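Local coordinates for putative dehydratase (Mesorhizobium loti, PDB 2POZ), which is of unproven function but probably acts as a lyase of the mandelate racemase and muconate lactonizing enzyme type within the enolase superfamily, at residues A191-A196 / G223-C228; A155-P160 / I330-P335; I61-D64 / E70-S73; T74-D77 / W81-N84. All coordinates share one frame; numbering follows the deposited sequence.

Interaction 1. Residues A191-A196 / G223-C228; sequences AVRDAA and GELDIC
The carbonyl oxygen of Leu225 is gripped twice by one guanidinium: Arg193 NE donates to Leu225 O at 2.9 Å in a nearly straight bond (160° at the hydrogen), while Arg193 NH2 adds a weak second one. The stronger bond of Arg193 NH2 goes to the next carbonyl along, Asp226 O, at 2.8 Å. Both oxygens lie at the edge of the guanidinium, close to its plane, so it meets the turning backbone edge-on, and the bonds fix its rotation. CG of Arg193 is anti to its N (chi1 170°), and bends at chi2 and chi3 swing the head round onto these carbonyls. In the barrel domain, helix 179-196 is thereby tied to the link between helix 212-222 and strand 227-231. NH1 turns to the chain leaving the arginine's own helix, donating to the carbonyls of Gly197 and Ile200. Asp226 OD2 stands 3.9 Å from Arg193 NH2, a long salt bridge well out of the guanidinium plane and therefore purely electrostatic. A leucine in place of Arg193 would probably leave the carbonyls of Leu225 and Asp226 without these donors and set the link freer. Leu225 itself packs against Tyr186, Val189 and Lys190 of helix 179-196.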
loop_
_atom_site.group_PDB
_atom_site.type_symbol
_atom_site.label_atom_id
_atom_site.label_comp_id
_atom_site.label_asym_id
_atom_site.label_seq_id
_atom_site.Cartn_x
_atom_site.Cartn_y
_atom_site.Cartn_z
ATOM N N ALA A 191 -24.848 -23.221 24.863
ATOM C CA ALA A 191 -26.134 -23.508 25.487
ATOM C C ALA A 191 -27.268 -22.971 24.612
ATOM O O ALA A 191 -28.319 -23.601 24.493
ATOM C CB ALA A 191 -26.203 -22.885 26.874
ATOM N N VAL A 192 -27.055 -21.806 24.002
ATOM C CA VAL A 192 -28.067 -21.217 23.131
ATOM C C VAL A 192 -28.265 -22.084 21.888
ATOM O O VAL A 192 -29.400 -22.329 21.472
ATOM C CB VAL A 192 -27.683 -19.772 22.698
ATOM C CG1 VAL A 192 -28.643 -19.267 21.627
ATOM C CG2 VAL A 192 -27.738 -18.844 23.900
ATOM N N ARG A 193 -27.164 -22.551 21.301
ATOM C CA ARG A 193 -27.245 -23.395 20.114
ATOM C C ARG A 193 -27.962 -24.701 20.446
ATOM O O ARG A 193 -28.885 -25.112 19.734
ATOM C CB ARG A 193 -25.844 -23.701 19.566
ATOM C CG ARG A 193 -25.813 -24.770 18.458
ATOM C CD ARG A 193 -26.837 -24.477 17.352
ATOM N NE ARG A 193 -26.446 -23.358 16.499
ATOM C CZ ARG A 193 -27.287 -22.670 15.731
ATOM N NH1 ARG A 193 -28.581 -22.974 15.704
ATOM N NH2 ARG A 193 -26.833 -21.682 14.971
ATOM N N ASP A 194 -27.549 -25.340 21.538
ATOM C CA ASP A 194 -28.151 -26.601 21.953
ATOM C C ASP A 194 -29.639 -26.474 22.245
ATOM O O ASP A 194 -30.416 -27.351 21.887
ATOM C CB ASP A 194 -27.433 -27.165 23.187
ATOM C CG ASP A 194 -25.979 -27.521 22.910
ATOM O OD1 ASP A 194 -25.622 -27.704 21.728
ATOM O OD2 ASP A 194 -25.195 -27.632 23.876
ATOM N N ALA A 195 -30.036 -25.383 22.893
ATOM C CA ALA A 195 -31.438 -25.171 23.224
ATOM C C ALA A 195 -32.269 -24.719 22.026
ATOM O O ALA A 195 -33.440 -25.075 21.911
ATOM C CB ALA A 195 -31.560 -24.151 24.353
ATOM N N ALA A 196 -31.671 -23.941 21.130
ATOM C CA ALA A 196 -32.415 -23.461 19.974
ATOM C C ALA A 196 -32.549 -24.515 18.885
ATOM O O ALA A 196 -33.538 -24.538 18.158
ATOM C CB ALA A 196 -31.750 -22.211 19.406
ATOM N N GLY A 223 -16.924 -20.860 16.116
ATOM C CA GLY A 223 -17.196 -21.077 14.705
ATOM C C GLY A 223 -17.925 -22.373 14.395
ATOM O O GLY A 223 -18.701 -22.447 13.443
ATOM N N GLU A 224 -17.680 -23.390 15.212
ATOM C CA GLU A 224 -18.293 -24.700 15.038
ATOM C C GLU A 224 -19.752 -24.722 15.496
ATOM O O GLU A 224 -20.460 -25.706 15.290
ATOM C CB GLU A 224 -17.487 -25.749 15.814
ATOM C CG GLU A 224 -16.020 -25.896 15.360
ATOM C CD GLU A 224 -15.212 -24.598 15.455
ATOM O OE1 GLU A 224 -15.260 -23.926 16.512
ATOM O OE2 GLU A 224 -14.519 -24.253 14.473
ATOM N N LEU A 225 -20.204 -23.635 16.114
ATOM C CA LEU A 225 -21.585 -23.562 16.579
ATOM C C LEU A 225 -22.526 -22.958 15.531
ATOM O O LEU A 225 -23.697 -22.709 15.811
ATOM C CB LEU A 225 -21.650 -22.769 17.889
ATOM C CG LEU A 225 -20.837 -23.432 19.010
ATOM C CD1 LEU A 225 -20.851 -22.577 20.260
ATOM C CD2 LEU A 225 -21.414 -24.816 19.298
ATOM N N ASP A 226 -21.996 -22.729 14.327
ATOM C CA ASP A 226 -22.757 -22.177 13.200
ATOM C C ASP A 226 -23.347 -20.803 13.500
ATOM O O ASP A 226 -24.550 -20.651 13.709
ATOM C CB ASP A 226 -23.865 -23.157 12.782
ATOM C CG ASP A 226 -24.583 -22.724 11.508
ATOM O OD1 ASP A 226 -23.911 -22.233 10.575
ATOM O OD2 ASP A 226 -25.820 -22.890 11.432
ATOM N N ILE A 227 -22.478 -19.802 13.496
ATOM C CA ILE A 227 -22.866 -18.428 13.787
ATOM C C ILE A 227 -23.130 -17.629 12.510
ATOM O O ILE A 227 -22.303 -17.603 11.603
ATOM C CB ILE A 227 -21.752 -17.728 14.612
ATOM C CG1 ILE A 227 -21.404 -18.570 15.849
ATOM C CG2 ILE A 227 -22.180 -16.325 15.000
ATOM C CD1 ILE A 227 -22.578 -18.863 16.767
ATOM N N CYS A 228 -24.288 -16.978 12.444
ATOM C CA CYS A 228 -24.646 -16.173 11.278
ATOM C C CYS A 228 -23.606 -15.047 11.132
ATOM O O CYS A 228 -22.984 -14.884 10.077
ATOM C CB CYS A 228 -26.053 -15.602 11.462
ATOM S SG CYS A 228 -26.716 -14.738 10.024
#

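Interaction 2. Residues A155-P160 / I330-P335; sequences ALKFYP and IHEHYP
Lys157 leaves strand 155-158 with its CB directed toward segment 330-335, but reaches Glu332 only with its last two atoms. CG stands anti to the backbone N (chi1 -173°), so CB, CG and CD carry the chain away from the strand without coming within 4.2 Å of segment 330-335; the side chain also touches Asn129 and Met203. A bend at chi3 (87°) then turns the end, bringing CE to 3.5 Å from Glu332 OE2. At the tip, Lys157 NZ makes a salt bridge to Glu332 OE2 at 3.1 Å, meeting the oxygen from above the carboxylate, 48° out of its plane. The two strands belong to the barrel of the enolase superfamily, where 123-128 runs beside both of them, and the buried pair points into the barrel, at whose C-terminal strand ends relatives of this protein keep their active site. NZ has further partners in Glu231, a second salt bridge, and in the hydroxyl of Tyr127. Glu332 is held too: Asn129 donates to OE2 and the backbone N of Val308 to OE1. A methionine in place of Lys157 would probably leave Glu332 and Glu231 without the cation they share. Nearer the start of the strands the contact turns apolar, with Ala155 CB 4.2 Å from Ile330 CD1, the end of an extended isoleucine branch.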
loop_
_atom_site.group_PDB
_atom_site.type_symbol
_atom_site.label_atom_id
_atom_site.label_comp_id
_atom_site.label_asym_id
_atom_site.label_seq_id
_atom_site.Cartn_x
_atom_site.Cartn_y
_atom_site.Cartn_z
ATOM N N ALA A 155 -34.468 -16.374 14.272
ATOM C CA ALA A 155 -33.125 -15.859 14.472
ATOM C C ALA A 155 -33.038 -15.096 15.791
ATOM O O ALA A 155 -33.957 -14.363 16.170
ATOM C CB ALA A 155 -32.742 -14.955 13.304
ATOM N N LEU A 156 -31.923 -15.274 16.485
ATOM C CA LEU A 156 -31.710 -14.637 17.777
ATOM C C LEU A 156 -30.325 -14.009 17.886
ATOM O O LEU A 156 -29.335 -14.597 17.444
ATOM C CB LEU A 156 -31.845 -15.678 18.899
ATOM C CG LEU A 156 -33.095 -16.554 18.981
ATOM C CD1 LEU A 156 -32.844 -17.672 19.990
ATOM C CD2 LEU A 156 -34.308 -15.723 19.383
ATOM N N LYS A 157 -30.257 -12.817 18.470
ATOM C CA LYS A 157 -28.971 -12.163 18.689
ATOM C C LYS A 157 -28.765 -12.025 20.190
ATOM O O LYS A 157 -29.716 -11.762 20.929
ATOM C CB LYS A 157 -28.911 -10.764 18.055
ATOM C CG LYS A 157 -27.499 -10.163 18.157
ATOM C CD LYS A 157 -27.317 -8.871 17.357
ATOM C CE LYS A 157 -27.707 -7.641 18.154
ATOM N NZ LYS A 157 -27.571 -6.404 17.314
ATOM N N PHE A 158 -27.527 -12.202 20.644
ATOM C CA PHE A 158 -27.240 -12.071 22.067
ATOM C C PHE A 158 -25.786 -11.712 22.347
ATOM O O PHE A 158 -24.898 -11.966 21.536
ATOM C CB PHE A 158 -27.630 -13.360 22.812
ATOM C CG PHE A 158 -26.899 -14.587 22.341
ATOM C CD1 PHE A 158 -25.920 -15.174 23.134
ATOM C CD2 PHE A 158 -27.199 -15.165 21.108
ATOM C CE1 PHE A 158 -25.244 -16.323 22.710
ATOM C CE2 PHE A 158 -26.530 -16.311 20.675
ATOM C CZ PHE A 158 -25.550 -16.892 21.480
ATOM N N TYR A 159 -25.572 -11.098 23.507
ATOM C CA TYR A 159 -24.256 -10.669 23.975
ATOM C C TYR A 159 -23.843 -11.710 25.017
ATOM O O TYR A 159 -24.438 -11.788 26.089
ATOM C CB TYR A 159 -24.394 -9.277 24.609
ATOM C CG TYR A 159 -23.136 -8.713 25.227
ATOM C CD1 TYR A 159 -22.043 -8.343 24.435
ATOM C CD2 TYR A 159 -23.044 -8.527 26.609
ATOM C CE1 TYR A 159 -20.890 -7.796 25.004
ATOM C CE2 TYR A 159 -21.898 -7.979 27.190
ATOM C CZ TYR A 159 -20.827 -7.614 26.379
ATOM O OH TYR A 159 -19.713 -7.047 26.947
ATOM N N PRO A 160 -22.820 -12.523 24.717
ATOM C CA PRO A 160 -22.376 -13.558 25.656
ATOM C C PRO A 160 -21.244 -13.191 26.603
ATOM O O PRO A 160 -20.778 -14.041 27.368
ATOM C CB PRO A 160 -21.957 -14.678 24.722
ATOM C CG PRO A 160 -21.226 -13.902 23.646
ATOM C CD PRO A 160 -22.159 -12.695 23.407
ATOM N N ILE A 330 -32.188 -8.080 7.343
ATOM C CA ILE A 330 -33.125 -8.502 8.379
ATOM C C ILE A 330 -33.377 -7.344 9.358
ATOM O O ILE A 330 -32.553 -6.440 9.482
ATOM C CB ILE A 330 -32.526 -9.732 9.117
ATOM C CG1 ILE A 330 -33.562 -10.400 10.018
ATOM C CG2 ILE A 330 -31.308 -9.304 9.914
ATOM C CD1 ILE A 330 -33.082 -11.746 10.566
ATOM N N HIS A 331 -34.518 -7.384 10.042
ATOM C CA HIS A 331 -34.922 -6.350 11.001
ATOM C C HIS A 331 -34.594 -6.794 12.444
ATOM O O HIS A 331 -34.550 -7.990 12.728
ATOM C CB HIS A 331 -36.433 -6.120 10.853
ATOM C CG HIS A 331 -37.008 -5.107 11.797
ATOM N ND1 HIS A 331 -37.107 -3.768 11.485
ATOM C CD2 HIS A 331 -37.563 -5.248 13.025
ATOM C CE1 HIS A 331 -37.703 -3.130 12.477
ATOM N NE2 HIS A 331 -37.991 -4.005 13.424
ATOM N N GLU A 332 -34.375 -5.833 13.343
ATOM C CA GLU A 332 -34.072 -6.136 14.749
ATOM C C GLU A 332 -35.210 -5.718 15.690
ATOM O O GLU A 332 -35.702 -4.594 15.616
ATOM C CB GLU A 332 -32.784 -5.427 15.189
ATOM C CG GLU A 332 -32.470 -5.598 16.682
ATOM C CD GLU A 332 -31.184 -4.906 17.103
ATOM O OE1 GLU A 332 -30.938 -3.775 16.624
ATOM O OE2 GLU A 332 -30.431 -5.482 17.923
ATOM N N HIS A 333 -35.612 -6.614 16.589
ATOM C CA HIS A 333 -36.691 -6.311 17.529
ATOM C C HIS A 333 -36.376 -6.801 18.954
ATOM O O HIS A 333 -35.709 -7.824 19.130
ATOM C CB HIS A 333 -37.990 -6.947 17.022
ATOM C CG HIS A 333 -39.207 -6.547 17.798
ATOM N ND1 HIS A 333 -39.563 -5.231 17.998
ATOM C CD2 HIS A 333 -40.161 -7.291 18.406
ATOM C CE1 HIS A 333 -40.684 -5.181 18.694
ATOM N NE2 HIS A 333 -41.067 -6.417 18.956
ATOM N N TYR A 334 -36.839 -6.048 19.952
ATOM C CA TYR A 334 -36.643 -6.375 21.370
ATOM C C TYR A 334 -38.041 -6.538 21.982
ATOM O O TYR A 334 -38.487 -5.692 22.757
ATOM C CB TYR A 334 -35.931 -5.233 22.111
ATOM C CG TYR A 334 -34.510 -4.937 21.677
ATOM C CD1 TYR A 334 -33.433 -5.185 22.531
ATOM C CD2 TYR A 334 -34.243 -4.365 20.432
ATOM C CE1 TYR A 334 -32.121 -4.864 22.156
ATOM C CE2 TYR A 334 -32.938 -4.044 20.046
ATOM C CZ TYR A 334 -31.884 -4.293 20.914
ATOM O OH TYR A 334 -30.599 -3.951 20.541
ATOM N N PRO A 335 -38.743 -7.629 21.648
ATOM C CA PRO A 335 -40.090 -7.836 22.190
ATOM C C PRO A 335 -40.235 -7.790 23.720
ATOM O O PRO A 335 -41.227 -7.276 24.228
ATOM C CB PRO A 335 -40.499 -9.186 21.584
ATOM C CG PRO A 335 -39.199 -9.900 21.445
ATOM C CD PRO A 335 -38.282 -8.819 20.912
#

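Interaction 3. Residues I61-D64 / E70-S73; sequences IGKD and ELWS
Lys63 and Leu71 lie alongside each other and point in opposite directions, each side chain sliding past the other from its own backbone. The lysine comes from the loop between helices 45-59 and 68-78, the leucine from the second of these helices, in the N-terminal domain of the enolase-type fold. Beyond CG the lysine runs out extended, so its methylene chain presents a straight flank to the leucine. Leu71 answers with both branches. CD1 meets the lysine flank: Lys63 CD lies 3.3 Å from Leu71 CD1, shorter than carbons usually approach, and the exact distance is best taken as doubtful. The same methyl lies 4.0 Å from Lys63 NZ. The other branch turns to the backbone of the loop, Leu71 CD2 resting 3.8 Å from Asp64 O. In the leucine, a chi1 of -85° points CG at the loop, and a chi2 of -61° sends one methyl to Lys63 and the other to Asp64.

The loop is steadied from other directions: Gly62 and Lys63 share backbone hydrogen bonds with Ile5 of the first strand, and Asp64 OD1 bonds to Ser66 OG. Between loop and helix, then, the adhesion is by van der Waals contact: the lysine serves mainly through its aliphatic stem, while its amino group turns to the carbonyl of Phe59, a weak hydrogen bond.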
loop_
_atom_site.group_PDB
_atom_site.type_symbol
_atom_site.label_atom_id
_atom_site.label_comp_id
_atom_site.label_asym_id
_atom_site.label_seq_id
_atom_site.Cartn_x
_atom_site.Cartn_y
_atom_site.Cartn_z
ATOM N N ILE A 61 -37.166 27.023 14.152
ATOM C CA ILE A 61 -38.355 27.872 14.163
ATOM C C ILE A 61 -38.442 28.871 13.016
ATOM O O ILE A 61 -37.490 29.595 12.729
ATOM C CB ILE A 61 -38.507 28.642 15.496
ATOM C CG1 ILE A 61 -38.715 27.659 16.653
ATOM C CG2 ILE A 61 -39.721 29.564 15.429
ATOM C CD1 ILE A 61 -37.465 26.963 17.095
ATOM N N GLY A 62 -39.600 28.882 12.362
ATOM C CA GLY A 62 -39.842 29.801 11.265
ATOM C C GLY A 62 -39.443 29.271 9.905
ATOM O O GLY A 62 -39.788 29.866 8.890
ATOM N N LYS A 63 -38.732 28.147 9.870
ATOM C CA LYS A 63 -38.295 27.599 8.595
ATOM C C LYS A 63 -39.295 26.698 7.882
ATOM O O LYS A 63 -40.218 26.154 8.492
ATOM C CB LYS A 63 -36.963 26.864 8.774
ATOM C CG LYS A 63 -35.779 27.803 8.985
ATOM C CD LYS A 63 -34.481 27.017 9.009
ATOM C CE LYS A 63 -33.252 27.913 9.178
ATOM N NZ LYS A 63 -32.011 27.107 9.449
ATOM N N ASP A 64 -39.098 26.577 6.571
ATOM C CA ASP A 64 -39.917 25.751 5.690
ATOM C C ASP A 64 -39.417 24.318 5.853
ATOM O O ASP A 64 -38.296 23.999 5.449
ATOM C CB ASP A 64 -39.722 26.206 4.240
ATOM C CG ASP A 64 -40.495 25.356 3.245
ATOM O OD1 ASP A 64 -41.009 24.288 3.629
ATOM O OD2 ASP A 64 -40.584 25.760 2.066
ATOM N N GLU A 70 -31.616 20.994 2.744
ATOM C CA GLU A 70 -31.033 22.267 3.163
ATOM C C GLU A 70 -30.887 22.366 4.677
ATOM O O GLU A 70 -29.850 22.801 5.178
ATOM C CB GLU A 70 -31.869 23.448 2.661
ATOM C CG GLU A 70 -31.224 24.805 2.967
ATOM C CD GLU A 70 -32.012 25.976 2.397
ATOM O OE1 GLU A 70 -33.111 26.259 2.908
ATOM O OE2 GLU A 70 -31.533 26.605 1.429
ATOM N N LEU A 71 -31.930 21.967 5.398
ATOM C CA LEU A 71 -31.913 22.013 6.856
ATOM C C LEU A 71 -30.832 21.099 7.421
ATOM O O LEU A 71 -30.134 21.458 8.368
ATOM C CB LEU A 71 -33.278 21.603 7.419
ATOM C CG LEU A 71 -34.370 22.672 7.542
ATOM C CD1 LEU A 71 -33.900 23.770 8.476
ATOM C CD2 LEU A 71 -34.696 23.248 6.185
ATOM N N TRP A 72 -30.697 19.912 6.841
ATOM C CA TRP A 72 -29.686 18.968 7.303
ATOM C C TRP A 72 -28.323 19.620 7.085
ATOM O O TRP A 72 -27.490 19.687 7.991
ATOM C CB TRP A 72 -29.768 17.669 6.499
ATOM C CG TRP A 72 -29.139 16.507 7.186
ATOM C CD1 TRP A 72 -29.761 15.604 8.006
ATOM C CD2 TRP A 72 -27.763 16.115 7.126
ATOM N NE1 TRP A 72 -28.855 14.671 8.454
ATOM C CE2 TRP A 72 -27.623 14.962 7.931
ATOM C CE3 TRP A 72 -26.633 16.626 6.470
ATOM C CZ2 TRP A 72 -26.398 14.311 8.099
ATOM C CZ3 TRP A 72 -25.409 15.974 6.638
ATOM C CH2 TRP A 72 -25.306 14.831 7.448
ATOM N N SER A 73 -28.115 20.126 5.875
ATOM C CA SER A 73 -26.857 20.781 5.537
ATOM C C SER A 73 -26.538 21.954 6.470
ATOM O O SER A 73 -25.382 22.156 6.854
ATOM C CB SER A 73 -26.897 21.264 4.082
ATOM O OG SER A 73 -25.742 22.020 3.767
#

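Interaction 4. Residues T74-D77 / W81-N84; sequences TMYD and WAKN
In the N-terminal domain of this enolase-type fold, the last turn of helix 68-78 is folded back upon by the loop that leads on to helix 87-108, with the ring of Tyr76 reaching from the helix to the loop. A chi1 of -175° sets the ring opposite the backbone N and carries it out to Ala82 and Lys83. Ala82 points its methyl toward the helix: CB rests 3.5 Å from Tyr76 O and 3.9 Å from Tyr76 CD1. Further along the ring, Tyr76 CE1 is 3.6 Å from the carbonyl oxygen of Ala82, approached obliquely. Lys83 crosses the tyrosine at about a right angle, its CG 3.9 Å from Tyr76 CE2, while its CA lies 3.6 Å from Tyr76 OH. The polar ends bond across the interface to a neighbouring subunit, where Asp235 bonds to the hydroxyl of Tyr76, the carbonyl of Ser207 takes the amino group of Lys83, and the backbone N of Arg174 donates to Asp77 OD2. The extended lysine also reaches back to the helix end through a water, which accepts from Lys83 NZ at 2.9 Å and donates to Asp77 O.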
loop_
_atom_site.group_PDB
_atom_site.type_symbol
_atom_site.label_atom_id
_atom_site.label_comp_id
_atom_site.label_asym_id
_atom_site.label_seq_id
_atom_site.Cartn_x
_atom_site.Cartn_y
_atom_site.Cartn_z
ATOM N N THR A 74 -27.559 22.727 6.834
ATOM C CA THR A 74 -27.359 23.874 7.720
ATOM C C THR A 74 -26.892 23.439 9.115
ATOM O O THR A 74 -25.974 24.034 9.693
ATOM C CB THR A 74 -28.663 24.690 7.863
ATOM O OG1 THR A 74 -29.085 25.150 6.570
ATOM C CG2 THR A 74 -28.443 25.887 8.771
HETATM N N MSE A 75 -27.533 22.410 9.662
HETATM C CA MSE A 75 -27.150 21.910 10.983
HETATM C C MSE A 75 -25.752 21.309 10.922
HETATM O O MSE A 75 -24.956 21.459 11.847
HETATM C CB MSE A 75 -28.155 20.862 11.479
HETATM C CG MSE A 75 -29.541 21.448 11.717
HETATM SE SE MSE A 75 -30.785 20.244 12.585
HETATM C CE MSE A 75 -31.306 19.204 11.045
ATOM N N TYR A 76 -25.447 20.636 9.819
ATOM C CA TYR A 76 -24.123 20.050 9.671
ATOM C C TYR A 76 -23.075 21.154 9.617
ATOM O O TYR A 76 -22.088 21.132 10.346
ATOM C CB TYR A 76 -24.027 19.240 8.383
ATOM C CG TYR A 76 -22.701 18.524 8.264
ATOM C CD1 TYR A 76 -22.518 17.266 8.842
ATOM C CD2 TYR A 76 -21.603 19.144 7.667
ATOM C CE1 TYR A 76 -21.272 16.641 8.840
ATOM C CE2 TYR A 76 -20.339 18.526 7.658
ATOM C CZ TYR A 76 -20.185 17.277 8.250
ATOM O OH TYR A 76 -18.948 16.664 8.269
ATOM N N ASP A 77 -23.309 22.125 8.742
ATOM C CA ASP A 77 -22.374 23.229 8.534
ATOM C C ASP A 77 -22.165 24.234 9.653
ATOM O O ASP A 77 -21.061 24.752 9.818
ATOM C CB ASP A 77 -22.771 24.024 7.285
ATOM C CG ASP A 77 -22.595 23.233 6.009
ATOM O OD1 ASP A 77 -22.031 22.121 6.080
ATOM O OD2 ASP A 77 -23.022 23.725 4.937
ATOM N N TRP A 81 -19.892 21.132 15.884
ATOM C CA TRP A 81 -19.565 19.794 16.381
ATOM C C TRP A 81 -19.971 18.641 15.479
ATOM O O TRP A 81 -19.599 17.500 15.732
ATOM C CB TRP A 81 -20.152 19.614 17.784
ATOM C CG TRP A 81 -19.675 20.699 18.665
ATOM C CD1 TRP A 81 -20.403 21.751 19.148
ATOM C CD2 TRP A 81 -18.321 20.937 19.052
ATOM N NE1 TRP A 81 -19.580 22.637 19.799
ATOM C CE2 TRP A 81 -18.296 22.162 19.756
ATOM C CE3 TRP A 81 -17.122 20.237 18.864
ATOM C CZ2 TRP A 81 -17.117 22.703 20.276
ATOM C CZ3 TRP A 81 -15.948 20.776 19.379
ATOM C CH2 TRP A 81 -15.957 21.999 20.077
ATOM N N ALA A 82 -20.722 18.942 14.422
ATOM C CA ALA A 82 -21.153 17.925 13.472
ATOM C C ALA A 82 -19.995 17.404 12.612
ATOM O O ALA A 82 -20.002 16.244 12.200
ATOM C CB ALA A 82 -22.249 18.482 12.572
ATOM N N LYS A 83 -19.012 18.257 12.327
ATOM C CA LYS A 83 -17.873 17.848 11.501
ATOM C C LYS A 83 -17.045 16.853 12.313
ATOM O O LYS A 83 -16.457 17.204 13.330
ATOM C CB LYS A 83 -17.053 19.075 11.078
ATOM C CG LYS A 83 -17.860 20.070 10.226
ATOM C CD LYS A 83 -16.980 21.209 9.671
ATOM C CE LYS A 83 -17.785 22.136 8.759
ATOM N NZ LYS A 83 -16.985 23.261 8.185
ATOM N N ASN A 84 -17.027 15.608 11.837
ATOM C CA ASN A 84 -16.374 14.481 12.506
ATOM C C ASN A 84 -17.133 14.260 13.811
ATOM O O ASN A 84 -16.573 13.786 14.799
ATOM C CB ASN A 84 -14.897 14.749 12.819
ATOM C CG ASN A 84 -14.189 13.500 13.359
ATOM O OD1 ASN A 84 -14.389 12.399 12.845
ATOM N ND2 ASN A 84 -13.364 13.670 14.386
HETATM O O HOH W 1 -19.100 25.249 7.786
#

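Interactions 1 and 2 belong to the barrel domain and touch through Val192 CG2 and Phe158 CE1, 3.7 Å apart. Interaction 2 is fully buried and rests on a salt bridge inside the barrel; interaction 1 lies at the surface, where an arginine ties backbone carbonyls. Interactions 3 and 4 are about 32 to 49 Å from these, centre to centre, in the N-terminal domain. Both use helix 68-78, one against the loop before it and one against the loop after it, and they meet where Lys63 NZ packs 3.8 Å from Thr74 CG2. Partly buried, they rely mainly on van der Waals contact, though interaction 4 adds a water bridge and polar links to a neighbouring subunit.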